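Local atomic coordinates of envelope glycoprotein (Bourbon virus, PDB entry 5ZKX), a protein that probably drives fusion of the viral and host membranes as a trimeric, gp64-like envelope glycoprotein, here in its postfusion form. Residues 419-422 with 423-426. Residues are numbered along the deposited sequence; the frame is centred on the assembly and turned at random.
Sequences SDED and GWTF
Gly-423 follows Asp-422 in the first turn of helix 422-437, for which Glu-421 is the N-cap residue. With no side chain, the glycine adds no bulk at this buried position, while the acidic residues before it suit a helix start, where negative charge would favourably meet the helix dipole.

Trp-424 lies alongside Glu-421, the two side chains running together in one direction. The carbon chain of Glu-421 is stretched out (chi2 175°), which carries its carboxylate out beside the pyrrole part of the indole. Glu-421 OE1 is 3.4 Å from both NE1 and CD1 of Trp-424. Glu-421 CB lies 3.9 Å from Trp-424 CD1. Carboxylate and ring planes are turned 37° apart. A water donates to Ser-419 O and, more weakly, to Trp-424 O.

Thr-425 closes the turn. Its N donates to Glu-421 O at 2.8 Å, the first helical i to i+4 bond, and its OG1 donates to the same oxygen at 2.7 Å. The amide approaches almost straight in line with the carbonyl, whereas the hydroxyl comes from above its plane, so one carbonyl oxygen accepts two bonds from the same residue, from two directions. Chi1 of -57° sets OG1 beside the backbone N and hence over that carbonyl. A second water donates to both OG1 and Asp-420 OD1, extending the polar network into the preceding loop.

Phe-426 continues the helical pattern, its N donating to Asp-422 O at 2.9 Å.

Its apolar side chain packs on Thr-146 of strand 134-148, and Asp-422 touches Thr-148. Buried Trp-424 offers a broad apolar surface to Met-167 and Pro-168. The first turn thus lies against strand 134-148, while the preceding loop touches a second subunit, Asp-420 packing on His-280 of that chain.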
loop_
_atom_site.group_PDB
_atom_site.type_symbol
_atom_site.label_atom_id
_atom_site.label_comp_id
_atom_site.label_asym_id
_atom_site.label_seq_id
_atom_site.Cartn_x
_atom_site.Cartn_y
_atom_site.Cartn_z
ATOM N N SER A 419 11.859 -5.073 -6.634
ATOM C CA SER A 419 13.046 -4.228 -6.716
ATOM C C SER A 419 13.622 -3.923 -5.339
ATOM O O SER A 419 14.823 -3.661 -5.211
ATOM C CB SER A 419 12.718 -2.932 -7.459
ATOM O OG SER A 419 11.515 -2.352 -6.986
ATOM N N ASP A 420 12.794 -3.964 -4.296
ATOM C CA ASP A 420 13.263 -3.701 -2.943
ATOM C C ASP A 420 13.980 -4.887 -2.318
ATOM O O ASP A 420 14.506 -4.751 -1.210
ATOM C CB ASP A 420 12.093 -3.296 -2.046
ATOM C CG ASP A 420 11.693 -1.850 -2.227
ATOM O OD1 ASP A 420 12.523 -1.048 -2.703
ATOM O OD2 ASP A 420 10.542 -1.514 -1.885
ATOM N N GLU A 421 14.006 -6.039 -2.982
ATOM C CA GLU A 421 14.682 -7.201 -2.425
ATOM C C GLU A 421 16.181 -6.953 -2.332
ATOM O O GLU A 421 16.757 -6.198 -3.117
ATOM C CB GLU A 421 14.396 -8.439 -3.268
ATOM C CG GLU A 421 12.945 -8.878 -3.211
ATOM C CD GLU A 421 12.639 -10.027 -4.146
ATOM O OE1 GLU A 421 13.589 -10.693 -4.607
ATOM O OE2 GLU A 421 11.447 -10.264 -4.423
ATOM N N ASP A 422 16.811 -7.599 -1.348
ATOM C CA ASP A 422 18.210 -7.312 -1.043
ATOM C C ASP A 422 19.116 -7.578 -2.238
ATOM O O ASP A 422 20.040 -6.804 -2.510
ATOM C CB ASP A 422 18.660 -8.139 0.160
ATOM C CG ASP A 422 18.332 -7.472 1.476
ATOM O OD1 ASP A 422 17.732 -6.376 1.455
ATOM O OD2 ASP A 422 18.679 -8.039 2.533
ATOM N N GLY A 423 18.872 -8.671 -2.961
ATOM C CA GLY A 423 19.721 -8.990 -4.097
ATOM C C GLY A 423 19.578 -7.988 -5.225
ATOM O O GLY A 423 20.572 -7.507 -5.776
ATOM N N TRP A 424 18.337 -7.654 -5.583
ATOM C CA TRP A 424 18.107 -6.694 -6.653
ATOM C C TRP A 424 18.440 -5.273 -6.234
ATOM O O TRP A 424 18.703 -4.430 -7.097
ATOM C CB TRP A 424 16.660 -6.784 -7.131
ATOM C CG TRP A 424 16.256 -8.182 -7.497
ATOM C CD1 TRP A 424 15.151 -8.857 -7.065
ATOM C CD2 TRP A 424 16.959 -9.082 -8.367
ATOM N NE1 TRP A 424 15.119 -10.116 -7.614
ATOM C CE2 TRP A 424 16.217 -10.278 -8.416
ATOM C CE3 TRP A 424 18.140 -8.990 -9.113
ATOM C CZ2 TRP A 424 16.619 -11.372 -9.177
ATOM C CZ3 TRP A 424 18.534 -10.079 -9.868
ATOM C CH2 TRP A 424 17.776 -11.253 -9.894
ATOM N N THR A 425 18.431 -4.986 -4.935
ATOM C CA THR A 425 18.918 -3.695 -4.466
ATOM C C THR A 425 20.437 -3.630 -4.550
ATOM O O THR A 425 21.005 -2.583 -4.882
ATOM C CB THR A 425 18.435 -3.446 -3.039
ATOM O OG1 THR A 425 17.004 -3.531 -3.010
ATOM C CG2 THR A 425 18.866 -2.072 -2.558
ATOM N N PHE A 426 21.110 -4.746 -4.261
ATOM C CA PHE A 426 22.550 -4.831 -4.471
ATOM C C PHE A 426 22.899 -4.600 -5.935
ATOM O O PHE A 426 23.839 -3.863 -6.253
ATOM C CB PHE A 426 23.055 -6.197 -4.002
ATOM C CG PHE A 426 24.519 -6.431 -4.258
ATOM C CD1 PHE A 426 25.474 -5.952 -3.379
ATOM C CD2 PHE A 426 24.937 -7.145 -5.370
ATOM C CE1 PHE A 426 26.818 -6.168 -3.608
ATOM C CE2 PHE A 426 26.279 -7.364 -5.604
ATOM C CZ PHE A 426 27.221 -6.876 -4.719
HETATM O O HOH W 1 16.285 -2.541 -7.080
HETATM O O HOH W 2 15.727 -0.932 -2.598
#